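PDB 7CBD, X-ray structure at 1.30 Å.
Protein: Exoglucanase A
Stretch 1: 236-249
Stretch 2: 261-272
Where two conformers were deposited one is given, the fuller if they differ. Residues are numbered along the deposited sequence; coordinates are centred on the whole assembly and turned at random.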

# COMPACT_ATOMS: atom_id res chain seq x y z
N THR A 236 -2.63 3.43 -6.24
CA THR A 236 -3.99 3.87 -6.51
C THR A 236 -4.70 3.02 -7.55
O THR A 236 -5.83 3.34 -7.91
CB THR A 236 -4.02 5.34 -6.94
OG1 THR A 236 -3.22 5.52 -8.11
CG2 THR A 236 -3.48 6.24 -5.83
N THR A 237 -4.09 1.94 -8.03
CA THR A 237 -4.73 1.15 -9.07
C THR A 237 -6.07 0.64 -8.54
O THR A 237 -6.14 0.13 -7.42
CB THR A 237 -3.82 -0.01 -9.44
OG1 THR A 237 -2.59 0.54 -9.94
CG2 THR A 237 -4.47 -0.88 -10.51
N PRO A 238 -7.17 0.79 -9.30
CA PRO A 238 -8.49 0.50 -8.74
C PRO A 238 -8.66 -0.95 -8.32
O PRO A 238 -8.03 -1.86 -8.87
CB PRO A 238 -9.46 0.86 -9.87
CG PRO A 238 -8.64 0.99 -11.08
CD PRO A 238 -7.26 1.37 -10.65
N LEU A 239 -9.54 -1.14 -7.35
CA LEU A 239 -9.93 -2.48 -6.95
C LEU A 239 -10.56 -3.22 -8.12
O LEU A 239 -10.20 -4.36 -8.43
CB LEU A 239 -10.91 -2.38 -5.77
CG LEU A 239 -11.31 -3.69 -5.11
CD1 LEU A 239 -10.08 -4.39 -4.51
CD2 LEU A 239 -12.37 -3.45 -4.06
N GLU A 240 -11.52 -2.58 -8.79
CA GLU A 240 -12.16 -3.11 -9.99
C GLU A 240 -12.36 -1.97 -10.98
O GLU A 240 -12.57 -0.82 -10.60
CB GLU A 240 -13.53 -3.72 -9.69
CG GLU A 240 -13.47 -5.06 -8.98
CD GLU A 240 -14.76 -5.84 -9.09
OE1 GLU A 240 -15.75 -5.44 -8.46
OE2 GLU A 240 -14.78 -6.87 -9.81
N GLU A 241 -12.26 -2.32 -12.27
CA GLU A 241 -12.70 -1.42 -13.33
C GLU A 241 -14.10 -1.85 -13.74
O GLU A 241 -14.25 -2.81 -14.50
CB GLU A 241 -11.74 -1.49 -14.52
CG GLU A 241 -10.46 -0.68 -14.33
CD GLU A 241 -10.68 0.83 -14.38
OE1 GLU A 241 -11.84 1.27 -14.59
OE2 GLU A 241 -9.70 1.58 -14.19
N PRO A 242 -15.15 -1.18 -13.25
CA PRO A 242 -16.51 -1.71 -13.45
C PRO A 242 -16.98 -1.70 -14.89
O PRO A 242 -17.77 -2.56 -15.29
CB PRO A 242 -17.37 -0.78 -12.58
CG PRO A 242 -16.57 0.49 -12.50
CD PRO A 242 -15.14 0.05 -12.45
N LEU A 243 -16.55 -0.72 -15.68
CA LEU A 243 -16.96 -0.62 -17.07
C LEU A 243 -16.03 -1.40 -17.98
O LEU A 243 -16.49 -1.95 -18.99
CB LEU A 243 -17.05 0.85 -17.48
CG LEU A 243 -17.94 1.74 -16.60
CD1 LEU A 243 -17.94 3.18 -17.10
CD2 LEU A 243 -19.36 1.20 -16.51
N LEU A 244 -14.76 -1.50 -17.63
CA LEU A 244 -13.78 -2.26 -18.40
C LEU A 244 -13.53 -3.61 -17.74
O LEU A 244 -12.42 -3.93 -17.30
CB LEU A 244 -12.49 -1.45 -18.54
CG LEU A 244 -12.62 -0.08 -19.22
CD1 LEU A 244 -11.29 0.67 -19.19
CD2 LEU A 244 -13.12 -0.24 -20.65
N SER A 245 -14.60 -4.41 -17.66
CA SER A 245 -14.58 -5.65 -16.91
C SER A 245 -14.06 -6.83 -17.71
O SER A 245 -13.91 -7.93 -17.15
CB SER A 245 -15.99 -5.98 -16.40
OG SER A 245 -16.87 -6.18 -17.49
N ASP A 246 -13.76 -6.65 -18.99
CA ASP A 246 -13.31 -7.73 -19.86
C ASP A 246 -12.05 -7.25 -20.57
O ASP A 246 -12.13 -6.59 -21.61
CB ASP A 246 -14.41 -8.08 -20.86
CG ASP A 246 -14.00 -9.15 -21.85
OD1 ASP A 246 -14.83 -9.46 -22.74
OD2 ASP A 246 -12.87 -9.69 -21.76
N SER A 247 -10.88 -7.60 -20.03
CA SER A 247 -9.64 -7.12 -20.61
C SER A 247 -9.28 -7.81 -21.92
O SER A 247 -8.30 -7.42 -22.56
CB SER A 247 -8.49 -7.25 -19.62
OG SER A 247 -8.27 -8.61 -19.28
N SER A 248 -10.05 -8.81 -22.34
CA SER A 248 -9.86 -9.43 -23.64
C SER A 248 -10.78 -8.84 -24.71
O SER A 248 -10.74 -9.29 -25.86
CB SER A 248 -10.06 -10.95 -23.55
OG SER A 248 -9.16 -11.53 -22.63
N LEU A 249 -11.59 -7.84 -24.36
CA LEU A 249 -12.51 -7.25 -25.32
C LEU A 249 -11.75 -6.66 -26.50
O LEU A 249 -10.74 -5.97 -26.33
CB LEU A 249 -13.33 -6.15 -24.64
CG LEU A 249 -14.39 -5.50 -25.53
CD1 LEU A 249 -15.44 -6.53 -25.88
CD2 LEU A 249 -14.99 -4.27 -24.84
N PHE A 261 -3.13 3.34 -22.35
CA PHE A 261 -3.17 3.23 -20.90
C PHE A 261 -2.75 1.85 -20.41
O PHE A 261 -2.14 1.73 -19.35
CB PHE A 261 -4.56 3.58 -20.39
CG PHE A 261 -4.62 3.78 -18.90
CD1 PHE A 261 -4.04 4.90 -18.31
CD2 PHE A 261 -5.24 2.85 -18.08
CE1 PHE A 261 -4.10 5.09 -16.94
CE2 PHE A 261 -5.31 3.03 -16.71
CZ PHE A 261 -4.74 4.15 -16.14
N TYR A 262 -3.08 0.79 -21.16
CA TYR A 262 -2.83 -0.55 -20.63
C TYR A 262 -1.60 -1.24 -21.20
O TYR A 262 -1.09 -2.17 -20.57
CB TYR A 262 -4.07 -1.44 -20.75
CG TYR A 262 -5.17 -1.04 -19.79
CD1 TYR A 262 -4.95 -1.01 -18.42
CD2 TYR A 262 -6.42 -0.68 -20.26
CE1 TYR A 262 -5.95 -0.62 -17.55
CE2 TYR A 262 -7.43 -0.29 -19.41
CZ TYR A 262 -7.20 -0.27 -18.05
OH TYR A 262 -8.21 0.12 -17.21
N GLU A 263 -1.10 -0.83 -22.37
CA GLU A 263 0.18 -1.35 -22.88
C GLU A 263 0.19 -2.87 -22.96
O GLU A 263 1.19 -3.53 -22.63
CB GLU A 263 1.37 -0.84 -22.04
CG GLU A 263 1.53 0.67 -22.01
CD GLU A 263 2.65 1.15 -21.08
OE1 GLU A 263 3.06 0.40 -20.17
OE2 GLU A 263 3.10 2.30 -21.26
N TRP A 264 -0.93 -3.46 -23.37
CA TRP A 264 -1.14 -4.90 -23.59
C TRP A 264 -1.33 -5.72 -22.31
O TRP A 264 -1.47 -6.94 -22.39
CB TRP A 264 -0.07 -5.55 -24.49
CG TRP A 264 0.04 -4.93 -25.87
CD1 TRP A 264 0.85 -3.89 -26.24
CD2 TRP A 264 -0.69 -5.31 -27.04
NE1 TRP A 264 0.67 -3.60 -27.57
CE2 TRP A 264 -0.26 -4.46 -28.09
CE3 TRP A 264 -1.65 -6.28 -27.32
CZ2 TRP A 264 -0.77 -4.56 -29.38
CZ3 TRP A 264 -2.16 -6.38 -28.60
CH2 TRP A 264 -1.72 -5.52 -29.62
N ASN A 265 -1.35 -5.08 -21.14
CA ASN A 265 -1.58 -5.77 -19.87
C ASN A 265 -3.01 -6.29 -19.81
O ASN A 265 -3.95 -5.57 -20.13
CB ASN A 265 -1.37 -4.72 -18.78
CG ASN A 265 -1.13 -5.31 -17.40
OD1 ASN A 265 -1.52 -6.43 -17.09
ND2 ASN A 265 -0.50 -4.51 -16.55
N PHE A 266 -3.19 -7.54 -19.37
CA PHE A 266 -4.53 -8.10 -19.15
C PHE A 266 -5.11 -7.76 -17.77
O PHE A 266 -6.30 -8.01 -17.54
CB PHE A 266 -4.54 -9.62 -19.26
CG PHE A 266 -4.55 -10.14 -20.67
CD1 PHE A 266 -5.73 -10.20 -21.40
CD2 PHE A 266 -3.38 -10.59 -21.26
CE1 PHE A 266 -5.74 -10.69 -22.69
CE2 PHE A 266 -3.38 -11.09 -22.55
CZ PHE A 266 -4.57 -11.14 -23.26
N ASP A 267 -4.31 -7.23 -16.85
CA ASP A 267 -4.75 -6.98 -15.48
C ASP A 267 -5.04 -5.49 -15.35
O ASP A 267 -4.12 -4.68 -15.19
CB ASP A 267 -3.71 -7.42 -14.45
CG ASP A 267 -3.52 -8.92 -14.38
OD1 ASP A 267 -4.25 -9.68 -15.07
OD2 ASP A 267 -2.63 -9.37 -13.63
N PHE A 268 -6.32 -5.13 -15.41
CA PHE A 268 -6.76 -3.75 -15.32
C PHE A 268 -7.02 -3.30 -13.89
O PHE A 268 -7.26 -2.11 -13.65
CB PHE A 268 -8.08 -3.55 -16.08
CG PHE A 268 -8.00 -3.70 -17.58
CD1 PHE A 268 -6.81 -3.96 -18.25
CD2 PHE A 268 -9.16 -3.57 -18.33
CE1 PHE A 268 -6.79 -4.08 -19.64
CE2 PHE A 268 -9.15 -3.68 -19.70
CZ PHE A 268 -7.96 -3.94 -20.36
N ASP A 269 -7.04 -4.22 -12.93
CA ASP A 269 -7.42 -3.88 -11.57
C ASP A 269 -6.83 -4.90 -10.62
O ASP A 269 -6.26 -5.91 -11.03
CB ASP A 269 -8.94 -3.73 -11.42
CG ASP A 269 -9.70 -4.98 -11.84
OD1 ASP A 269 -9.28 -6.08 -11.45
OD2 ASP A 269 -10.74 -4.85 -12.53
N GLU A 270 -7.00 -4.63 -9.32
CA GLU A 270 -6.31 -5.42 -8.31
C GLU A 270 -7.04 -6.71 -7.97
O GLU A 270 -6.39 -7.66 -7.52
CB GLU A 270 -6.03 -4.57 -7.07
CG GLU A 270 -5.05 -3.43 -7.35
CD GLU A 270 -3.69 -3.92 -7.85
OE1 GLU A 270 -2.91 -4.44 -7.03
OE2 GLU A 270 -3.42 -3.80 -9.06
N ILE A 271 -8.35 -6.77 -8.16
CA ILE A 271 -9.05 -8.05 -8.05
C ILE A 271 -8.47 -9.04 -9.05
O ILE A 271 -8.13 -10.18 -8.71
CB ILE A 271 -10.57 -7.87 -8.22
CG1 ILE A 271 -11.17 -7.16 -6.99
CG2 ILE A 271 -11.25 -9.21 -8.46
CD1 ILE A 271 -10.94 -7.88 -5.69
N ASP A 272 -8.34 -8.61 -10.31
CA ASP A 272 -7.80 -9.52 -11.31
C ASP A 272 -6.33 -9.82 -11.04
O ASP A 272 -5.88 -10.95 -11.25
CB ASP A 272 -8.01 -8.93 -12.71
CG ASP A 272 -9.49 -8.82 -13.07
OD1 ASP A 272 -10.32 -9.47 -12.40
OD2 ASP A 272 -9.83 -8.09 -14.02
O HOH W 1 -12.40 -7.60 -11.48
O HOH W 2 -7.40 0.44 -14.64
O HOH W 3 -13.66 -5.38 -13.61
O HOH W 4 -11.17 -5.97 -15.81
O HOH W 5 -13.09 -8.40 -14.52

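Asp269 works in two directions at once: it caps the helix that begins at Glu270, and it ties that helix start to the neighbouring stretch. Its OD1 accepts from Asp272 N at 2.9 Å, the classic N-cap bond, while its OD2 accepts from Glu241 N across the contact at 3.0 Å. One carboxylate, at chi1 57° (p), thereby serves two backbone NH groups, one from each stretch.

The same helix start supplies two more bonds. The first NH groups of a helix have no carbonyl of an earlier turn to bind, and here Pro238 and Leu239 provide the acceptors: Glu270 N donates to Pro238 O at 3.0 Å, and Ile271 N donates to Leu239 O at 3.1 Å with a nearly straight angle of 165°. The backbones are accordingly close, with the CA atoms of Leu239 and Glu270 4.9 Å apart. No strand pairing is involved, since stretch 1 has no regular secondary structure.

Side chains meet beside these backbone bonds. The CA-to-CB bond of Leu239 points away from stretch 2, yet its side chain comes back so that its CD1 lies 3.8 Å from CD1 of Ile271. The aliphatic part of Glu240 adds to this patch, its CG 3.7 Å from Ile271 CG1. The CA-to-CB bond of Thr237 points toward stretch 2, and its CG2 packs 3.4 Å from Glu270 OE2.

Farther along, Phe268 has the largest area covered by the partner stretch. Ser247 CB sits 3.5 Å from the centroid of its ring and only 15° off the ring normal, a CH-pi contact in which a polarised methylene meets the electron-rich face. Leu244 approaches the same ring differently: its O lies at the edge, 3.4 Å from Phe268 CD2, where the ring hydrogens carry slight positive charge, and its CB is 4.0 Å from that same CD2. The Leu244 side chain also reaches Tyr262, its CD1 4.0 Å from Tyr262 CE2 near the ring plane.

Ser247 combines this apolar contact with a polar one. Its chi1 of 62° (p) accompanies a short hydrogen bond, OG to Phe266 O at 2.7 Å. The Phe266 ring turns its edge to two serine hydroxyls, with Ser247 OG 3.7 Å from CD1 and Ser248 OG 3.5 Å from CE1. Ser247 and Ser248 are the central residues of a type I turn from Asp246 to Leu249, closed by Leu249 N donating to Asp246 O at 3.1 Å; Asp246 OD2 also accepts from Ser248 N at 3.0 Å.

Waters bridge the stretches as well. Water 2 accepts from Tyr262 OH at 2.7 Å and donates to Glu241 OE2 at 2.6 Å and Phe268 O at 2.7 Å, linking groups whose direct approach, Glu241 OE2 to Tyr262 OH, is 3.7 Å. Water 1 bridges Glu240 OE2 at 3.0 Å and Asp272 OD1 at 2.9 Å.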